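Local structure of adhesin (5MY7) at residues A[41-49]-A[59-67]; A[87-95]-A[106-117]. The protein probably inhibits lysozyme and acts in adhesion in Neisseria meningitidis, folding as a small all-beta ACP-like domain of the MliC/ACP-like clan. All coordinates share one frame; numbering follows the deposited sequence.

Contact 1: residues A[41-49]-A[59-67]; sequences GKKVKVTYG and ASAVINGKR
Thr47 and Ser60 form the antiparallel hydrogen-bonded pair that joins 41-49 to 59-67. Thr47 N gives a nearly straight bond to Ser60 O (2.9 Å, 171°), and Ser60 N returns one to Thr47 O at 2.8 Å. Away from the hairpin loop the ladder slackens: Val62 N reaches Lys45 O only weakly, at 3.3 Å, and the return link of that pair, Lys45 N to Val62 O, runs through a water.

Strands 43-50 and 56-63 make a beta hairpin in the middle of a four-stranded antiparallel sheet, flanked by 31-37 and 66-71.

Apolar contacts cover one face. Ala61 CB touches both Val44 CG2 and Val46 CG2, while Ala59 CB meets Val46 CG1 at 3.9 Å and Tyr48 CE1 at 3.8 Å. Val46 CG1 also lies over a face of the Tyr48 ring, near its rim.

Polar groups gather on the other face. Ser60 OG, turned anti to its own N (chi1 178°), accepts a bond from Arg67 NH1 in the guanidinium plane. Val62 CG2 rests on one face of that guanidinium, and Lys45 NZ approaches its edge, 3.3 Å from Arg67 NH2. A water accepting from both Lys45 NZ and Arg67 NH1 probably eases the repulsion between these like charges; it also hydrogen-bonds Thr47 OG1, which is in turn hydrogen-bonded to Thr33 OG1 on strand 31-37.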
loop_
_atom_site.group_PDB
_atom_site.type_symbol
_atom_site.label_atom_id
_atom_site.label_comp_id
_atom_site.label_asym_id
_atom_site.label_seq_id
_atom_site.Cartn_x
_atom_site.Cartn_y
_atom_site.Cartn_z
ATOM N N GLY A 41 12.220 12.586 -2.468
ATOM C CA GLY A 41 13.143 11.561 -2.048
ATOM C C GLY A 41 12.746 10.680 -0.890
ATOM O O GLY A 41 13.618 9.970 -0.311
ATOM N N LYS A 42 11.450 10.683 -0.549
ATOM C CA LYS A 42 11.034 9.822 0.554
ATOM C C LYS A 42 11.109 8.360 0.100
ATOM O O LYS A 42 10.838 8.006 -1.074
ATOM C CB LYS A 42 9.614 10.161 1.048
ATOM C CG LYS A 42 9.508 11.549 1.659
ATOM C CD LYS A 42 8.241 11.791 2.464
ATOM C CE LYS A 42 8.236 11.014 3.749
ATOM N NZ LYS A 42 6.893 11.100 4.469
ATOM N N LYS A 43 11.433 7.497 1.044
ATOM C CA LYS A 43 11.622 6.055 0.807
ATOM C C LYS A 43 10.723 5.242 1.756
ATOM O O LYS A 43 10.569 5.584 2.913
ATOM C CB LYS A 43 13.100 5.665 1.005
ATOM C CG LYS A 43 13.987 6.244 -0.096
ATOM C CD LYS A 43 15.489 6.074 0.082
ATOM C CE LYS A 43 16.232 6.861 -1.008
ATOM N NZ LYS A 43 16.118 8.349 -0.843
ATOM N N VAL A 44 10.086 4.216 1.216
ATOM C CA VAL A 44 9.239 3.344 2.038
ATOM C C VAL A 44 9.285 1.893 1.541
ATOM O O VAL A 44 9.287 1.659 0.306
ATOM C CB VAL A 44 7.760 3.912 2.115
ATOM C CG1 VAL A 44 7.047 3.935 0.752
ATOM C CG2 VAL A 44 6.926 3.146 3.152
ATOM N N LYS A 45 9.276 0.954 2.501
ATOM C CA LYS A 45 9.239 -0.472 2.228
ATOM C C LYS A 45 7.859 -0.997 2.645
ATOM O O LYS A 45 7.447 -0.816 3.824
ATOM C CB LYS A 45 10.351 -1.176 3.021
ATOM C CG LYS A 45 10.619 -2.625 2.694
ATOM C CD LYS A 45 11.889 -3.152 3.415
ATOM C CE LYS A 45 11.763 -3.159 4.965
ATOM N NZ LYS A 45 10.524 -3.797 5.621
ATOM N N VAL A 46 7.194 -1.706 1.725
ATOM C CA VAL A 46 5.838 -2.239 1.983
ATOM C C VAL A 46 5.809 -3.734 1.746
ATOM O O VAL A 46 6.310 -4.223 0.727
ATOM C CB VAL A 46 4.751 -1.576 1.062
ATOM C CG1 VAL A 46 3.327 -2.075 1.416
ATOM C CG2 VAL A 46 4.841 -0.057 1.166
ATOM N N THR A 47 5.219 -4.463 2.709
ATOM C CA THR A 47 5.024 -5.903 2.662
ATOM C C THR A 47 3.544 -6.218 2.430
ATOM O O THR A 47 2.691 -5.738 3.190
ATOM C CB THR A 47 5.558 -6.579 3.936
ATOM O OG1 THR A 47 6.961 -6.290 4.075
ATOM C CG2 THR A 47 5.335 -8.119 3.887
ATOM N N TYR A 48 3.266 -6.981 1.367
ATOM C CA TYR A 48 1.924 -7.394 1.011
ATOM C C TYR A 48 1.704 -8.850 1.384
ATOM O O TYR A 48 2.551 -9.733 1.066
ATOM C CB TYR A 48 1.656 -7.186 -0.490
ATOM C CG TYR A 48 1.886 -5.758 -0.970
ATOM C CD1 TYR A 48 0.888 -4.782 -0.832
ATOM C CD2 TYR A 48 3.108 -5.340 -1.512
ATOM C CE1 TYR A 48 1.084 -3.470 -1.226
ATOM C CE2 TYR A 48 3.300 -4.031 -1.926
ATOM C CZ TYR A 48 2.296 -3.091 -1.768
ATOM O OH TYR A 48 2.467 -1.769 -2.175
ATOM N N GLY A 49 0.555 -9.109 2.035
ATOM C CA GLY A 49 0.087 -10.480 2.275
ATOM C C GLY A 49 -0.835 -11.002 1.189
ATOM O O GLY A 49 -1.700 -10.263 0.685
ATOM N N ALA A 59 -1.520 -4.584 3.449
ATOM C CA ALA A 59 -0.240 -3.895 3.137
ATOM C C ALA A 59 0.328 -3.381 4.439
ATOM O O ALA A 59 -0.367 -2.712 5.202
ATOM C CB ALA A 59 -0.479 -2.724 2.178
ATOM N N SER A 60 1.617 -3.665 4.723
ATOM C CA SER A 60 2.292 -3.252 5.981
ATOM C C SER A 60 3.501 -2.367 5.596
ATOM O O SER A 60 4.451 -2.855 4.951
ATOM C CB SER A 60 2.731 -4.523 6.783
ATOM O OG SER A 60 3.421 -4.181 7.951
ATOM N N ALA A 61 3.466 -1.086 5.987
ATOM C CA ALA A 61 4.514 -0.084 5.605
ATOM C C ALA A 61 5.259 0.318 6.874
ATOM O O ALA A 61 4.647 0.503 7.946
ATOM C CB ALA A 61 3.837 1.161 5.027
ATOM N N VAL A 62 6.586 0.464 6.774
ATOM C CA VAL A 62 7.341 0.946 7.930
ATOM C C VAL A 62 7.425 2.484 7.814
ATOM O O VAL A 62 8.009 3.002 6.852
ATOM C CB VAL A 62 8.751 0.295 7.987
ATOM C CG1 VAL A 62 9.478 0.857 9.189
ATOM C CG2 VAL A 62 8.594 -1.225 8.087
ATOM N N ILE A 63 6.794 3.203 8.753
ATOM C CA ILE A 63 6.678 4.668 8.719
ATOM C C ILE A 63 7.270 5.176 10.055
ATOM O O ILE A 63 6.821 4.746 11.156
ATOM C CB ILE A 63 5.209 5.145 8.504
ATOM C CG1 ILE A 63 4.676 4.556 7.184
ATOM C CG2 ILE A 63 5.158 6.687 8.558
ATOM C CD1 ILE A 63 3.168 4.818 6.994
ATOM N N ASN A 64 8.323 5.982 9.991
ATOM C CA ASN A 64 9.116 6.377 11.232
ATOM C C ASN A 64 9.506 5.205 12.097
ATOM O O ASN A 64 9.487 5.257 13.344
ATOM C CB ASN A 64 8.291 7.368 12.020
ATOM C CG ASN A 64 8.037 8.657 11.250
ATOM O OD1 ASN A 64 6.917 9.187 11.206
ATOM N ND2 ASN A 64 9.066 9.174 10.639
ATOM N N GLY A 65 9.933 4.130 11.457
ATOM C CA GLY A 65 10.398 3.000 12.215
ATOM C C GLY A 65 9.359 2.081 12.786
ATOM O O GLY A 65 9.722 1.028 13.303
ATOM N N LYS A 66 8.062 2.384 12.571
ATOM C CA LYS A 66 6.965 1.615 13.107
ATOM C C LYS A 66 6.211 0.907 11.974
ATOM O O LYS A 66 5.881 1.513 10.912
ATOM C CB LYS A 66 6.021 2.524 13.875
ATOM C CG LYS A 66 4.791 1.761 14.391
ATOM C CD LYS A 66 3.801 2.605 15.167
ATOM C CE LYS A 66 2.582 1.824 15.632
ATOM N NZ LYS A 66 2.939 0.670 16.524
ATOM N N ARG A 67 5.922 -0.380 12.197
ATOM C CA ARG A 67 5.171 -1.170 11.244
ATOM C C ARG A 67 3.660 -0.753 11.366
ATOM O O ARG A 67 3.049 -0.878 12.444
ATOM C CB ARG A 67 5.414 -2.650 11.482
ATOM C CG ARG A 67 4.892 -3.529 10.412
ATOM C CD ARG A 67 5.563 -4.915 10.368
ATOM N NE ARG A 67 6.929 -4.914 9.783
ATOM C CZ ARG A 67 7.252 -4.648 8.496
ATOM N NH1 ARG A 67 6.324 -4.312 7.531
ATOM N NH2 ARG A 67 8.553 -4.710 8.169
HETATM O O HOH W 1 10.027 1.974 5.165
HETATM O O HOH W 2 7.652 -3.681 5.056
#

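Contact 2: residues A[87-95]-A[106-117]; sequences EGGYVLGTG and PIMITAPDNQIV
Gly88 O lies against the ring of Pro112, 3.6 Å from its CB; this proline belongs to the type I turn from Ala111 to Asn114. Next comes Tyr90, the main aromatic of the contact. Its ring takes Pro112 CD squarely over one face, a CH-pi contact 3.8 Å from the centroid and only 5° off the normal. With CG anti to its carbonyl carbon (chi1 -75°), the ring reaches along the turn, bringing CE2 to Ala111 CB, while Val117 CG2 meets the ring edge. Val68 and Met70 of the other sheet also touch this side chain.

At Val91 the regular antiparallel ladder begins. Val91 N and O both bond to Thr110, and a water donates to Val91 O while hydrogen-bonding Thr110 OG1, so that this carbonyl has two partners. Leu92 turns to the opposite face, into the core: its CD1 meets Ile107 CD1 at 3.9 Å and Ile109 CG1 at 4.0 Å. Gly93 repeats the two-bond pairing with Met108, through Gly93 N to Met108 O (2.9 Å) and Met108 N to Gly93 O (3.0 Å).

Thr94 breaks the pattern with its side chain. OG1, carried anti to the backbone N (chi1 -168°), donates to Pro106 O at 2.8 Å, and the same oxygen touches Ile107 CG2. Gly95 N, by contrast, is buried without a partner.

With the backbone of these central strands bonded across the ladder and, at Leu92 and Ile109, to Tyr84 and Phe118 on the outer strands, the greasy face of Leu92, Ile107 and Ile109 can be buried at little polar cost. Leu92 and Ile107 touch Val46 of the other sheet, and Leu92 also Met70, consistent with apolar burial holding the two sheets together.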
loop_
_atom_site.group_PDB
_atom_site.type_symbol
_atom_site.label_atom_id
_atom_site.label_comp_id
_atom_site.label_asym_id
_atom_site.label_seq_id
_atom_site.Cartn_x
_atom_site.Cartn_y
_atom_site.Cartn_z
ATOM N N GLU A 87 -10.982 4.264 7.944
ATOM C CA GLU A 87 -11.130 5.683 8.303
ATOM C C GLU A 87 -10.471 5.955 9.619
ATOM O O GLU A 87 -10.729 5.251 10.605
ATOM C CB GLU A 87 -12.602 6.127 8.416
ATOM C CG GLU A 87 -12.807 7.631 8.825
ATOM C CD GLU A 87 -12.083 8.685 7.935
ATOM O OE1 GLU A 87 -12.102 8.439 6.770
ATOM O OE2 GLU A 87 -11.525 9.795 8.332
ATOM N N GLY A 88 -9.644 6.988 9.648
ATOM C CA GLY A 88 -8.852 7.323 10.838
ATOM C C GLY A 88 -7.436 6.805 10.918
ATOM O O GLY A 88 -6.663 7.238 11.802
ATOM N N GLY A 89 -7.110 5.864 10.044
ATOM C CA GLY A 89 -5.774 5.350 9.907
ATOM C C GLY A 89 -5.076 5.833 8.616
ATOM O O GLY A 89 -5.590 6.620 7.800
ATOM N N TYR A 90 -3.876 5.299 8.413
ATOM C CA TYR A 90 -3.166 5.471 7.136
ATOM C C TYR A 90 -3.912 4.694 6.042
ATOM O O TYR A 90 -4.445 3.581 6.298
ATOM C CB TYR A 90 -1.687 4.995 7.229
ATOM C CG TYR A 90 -0.795 5.970 8.003
ATOM C CD1 TYR A 90 -0.673 5.883 9.392
ATOM C CD2 TYR A 90 -0.042 6.929 7.346
ATOM C CE1 TYR A 90 0.132 6.771 10.089
ATOM C CE2 TYR A 90 0.772 7.820 8.034
ATOM C CZ TYR A 90 0.859 7.737 9.413
ATOM O OH TYR A 90 1.670 8.605 10.123
ATOM N N VAL A 91 -3.851 5.216 4.802
ATOM C CA VAL A 91 -4.515 4.583 3.652
ATOM C C VAL A 91 -3.551 4.497 2.468
ATOM O O VAL A 91 -3.006 5.541 2.012
ATOM C CB VAL A 91 -5.800 5.369 3.253
ATOM C CG1 VAL A 91 -6.437 4.790 1.980
ATOM C CG2 VAL A 91 -6.819 5.346 4.406
ATOM N N LEU A 92 -3.360 3.279 1.963
ATOM C CA LEU A 92 -2.505 3.022 0.795
ATOM C C LEU A 92 -3.359 2.772 -0.451
ATOM O O LEU A 92 -4.269 1.932 -0.406
ATOM C CB LEU A 92 -1.527 1.879 1.063
ATOM C CG LEU A 92 -0.434 1.580 -0.010
ATOM C CD1 LEU A 92 0.768 0.922 0.656
ATOM C CD2 LEU A 92 -0.872 0.715 -1.186
ATOM N N GLY A 93 -3.054 3.472 -1.553
ATOM C CA GLY A 93 -3.719 3.245 -2.837
ATOM C C GLY A 93 -2.728 2.806 -3.934
ATOM O O GLY A 93 -1.575 3.331 -4.008
ATOM N N THR A 94 -3.125 1.798 -4.704
ATOM C CA THR A 94 -2.297 1.205 -5.767
ATOM C C THR A 94 -3.166 0.656 -6.890
ATOM O O THR A 94 -4.374 0.929 -6.916
ATOM C CB THR A 94 -1.335 0.152 -5.189
ATOM O OG1 THR A 94 -0.346 -0.212 -6.190
ATOM C CG2 THR A 94 -2.052 -1.072 -4.682
ATOM N N GLY A 95 -2.558 -0.034 -7.853
ATOM C CA GLY A 95 -3.300 -0.692 -8.910
ATOM C C GLY A 95 -3.868 -2.044 -8.515
ATOM O O GLY A 95 -4.175 -2.317 -7.337
ATOM N N PRO A 106 2.621 1.538 -9.193
ATOM C CA PRO A 106 2.941 2.693 -8.350
ATOM C C PRO A 106 2.078 2.685 -7.075
ATOM O O PRO A 106 1.012 2.039 -7.074
ATOM C CB PRO A 106 2.587 3.876 -9.244
ATOM C CG PRO A 106 1.362 3.362 -10.006
ATOM C CD PRO A 106 1.632 1.875 -10.242
ATOM N N ILE A 107 2.479 3.411 -6.028
ATOM C CA ILE A 107 1.643 3.563 -4.820
ATOM C C ILE A 107 1.580 5.006 -4.328
ATOM O O ILE A 107 2.419 5.860 -4.705
ATOM C CB ILE A 107 2.075 2.634 -3.636
ATOM C CG1 ILE A 107 3.354 3.114 -2.894
ATOM C CG2 ILE A 107 2.179 1.180 -4.052
ATOM C CD1 ILE A 107 3.608 2.390 -1.557
ATOM N N MET A 108 0.601 5.279 -3.472
ATOM C CA MET A 108 0.569 6.493 -2.627
ATOM C C MET A 108 0.077 6.131 -1.245
ATOM O O MET A 108 -0.663 5.123 -1.106
ATOM C CB MET A 108 -0.271 7.590 -3.244
ATOM C CG MET A 108 -1.751 7.190 -3.432
ATOM S SD MET A 108 -2.749 8.402 -4.328
ATOM C CE MET A 108 -2.098 8.608 -5.942
ATOM N N ILE A 109 0.499 6.894 -0.217
ATOM C CA ILE A 109 0.026 6.695 1.169
ATOM C C ILE A 109 -0.412 8.050 1.726
ATOM O O ILE A 109 0.342 9.060 1.695
ATOM C CB ILE A 109 1.096 6.065 2.102
ATOM C CG1 ILE A 109 1.608 4.712 1.546
ATOM C CG2 ILE A 109 0.552 5.861 3.508
ATOM C CD1 ILE A 109 2.808 4.104 2.267
ATOM N N THR A 110 -1.661 8.060 2.266
ATOM C CA THR A 110 -2.259 9.216 2.867
ATOM C C THR A 110 -2.315 9.017 4.387
ATOM O O THR A 110 -2.648 7.936 4.873
ATOM C CB THR A 110 -3.680 9.457 2.274
ATOM O OG1 THR A 110 -3.608 9.606 0.850
ATOM C CG2 THR A 110 -4.286 10.714 2.839
ATOM N N ALA A 111 -1.984 10.087 5.124
ATOM C CA ALA A 111 -2.017 10.075 6.588
ATOM C C ALA A 111 -3.453 10.268 7.132
ATOM O O ALA A 111 -4.368 10.658 6.370
ATOM C CB ALA A 111 -1.087 11.160 7.102
ATOM N N PRO A 112 -3.670 10.026 8.428
ATOM C CA PRO A 112 -5.012 10.245 9.026
ATOM C C PRO A 112 -5.577 11.662 8.844
ATOM O O PRO A 112 -6.813 11.832 8.870
ATOM C CB PRO A 112 -4.776 9.948 10.497
ATOM C CG PRO A 112 -3.698 8.929 10.506
ATOM C CD PRO A 112 -2.757 9.337 9.361
ATOM N N ASP A 113 -4.725 12.682 8.622
ATOM C CA ASP A 113 -5.178 14.057 8.419
ATOM C C ASP A 113 -5.551 14.367 6.951
ATOM O O ASP A 113 -5.771 15.559 6.610
ATOM C CB ASP A 113 -4.183 15.103 8.973
ATOM C CG ASP A 113 -2.843 15.125 8.218
ATOM O OD1 ASP A 113 -2.636 14.298 7.305
ATOM O OD2 ASP A 113 -2.001 15.992 8.592
ATOM N N ASN A 114 -5.495 13.326 6.098
ATOM C CA ASN A 114 -5.808 13.448 4.654
ATOM C C ASN A 114 -4.707 14.074 3.792
ATOM O O ASN A 114 -4.931 14.300 2.578
ATOM C CB ASN A 114 -7.189 14.180 4.366
ATOM C CG ASN A 114 -7.740 13.876 2.960
ATOM O OD1 ASN A 114 -7.853 12.680 2.590
ATOM N ND2 ASN A 114 -8.097 14.935 2.171
ATOM N N GLN A 115 -3.501 14.302 4.372
ATOM C CA GLN A 115 -2.362 14.720 3.563
ATOM C C GLN A 115 -1.615 13.501 2.957
ATOM O O GLN A 115 -1.415 12.489 3.659
ATOM C CB GLN A 115 -1.404 15.589 4.404
ATOM C CG GLN A 115 -2.069 16.925 4.810
ATOM C CD GLN A 115 -1.104 17.971 5.296
ATOM O OE1 GLN A 115 -0.703 18.840 4.533
ATOM N NE2 GLN A 115 -0.699 17.871 6.557
ATOM N N ILE A 116 -1.254 13.610 1.673
ATOM C CA ILE A 116 -0.553 12.563 0.984
ATOM C C ILE A 116 0.925 12.675 1.421
ATOM O O ILE A 116 1.616 13.592 1.056
ATOM C CB ILE A 116 -0.710 12.576 -0.544
ATOM C CG1 ILE A 116 -2.198 12.669 -0.954
ATOM C CG2 ILE A 116 -0.093 11.340 -1.144
ATOM C CD1 ILE A 116 -2.464 13.105 -2.408
ATOM N N VAL A 117 1.365 11.756 2.258
ATOM C CA VAL A 117 2.722 11.802 2.863
ATOM C C VAL A 117 3.745 10.936 2.115
ATOM O O VAL A 117 4.959 11.087 2.338
ATOM C CB VAL A 117 2.711 11.481 4.366
ATOM C CG1 VAL A 117 2.052 12.599 5.165
ATOM C CG2 VAL A 117 2.086 10.150 4.691
HETATM O O HOH W 3 -3.686 7.119 -0.429
#

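Overall arrangement
Contact 1 and contact 2 lie in different four-stranded antiparallel sheets of one small domain, their centres 12 Å apart, and meet through their apolar faces. Val46 CG2 packs on Ile107 CD1 at 3.9 Å, Tyr48 OH, hydrogen-bonded to Tyr36 OH, lies 3.5 Å from Ile107 CG2, and Ile63 CD1 touches Tyr90 CD2 at 3.9 Å, so Ile107 is shared by two residues of 41-49. A polar tie is added by Lys42 NZ, 2.9 Å from Val117 O, a probable hydrogen bond. A bound sodium ion lies about 4 Å from the side chain of Pro112 in contact 2 but about 14 Å from that of Ala61 in contact 1.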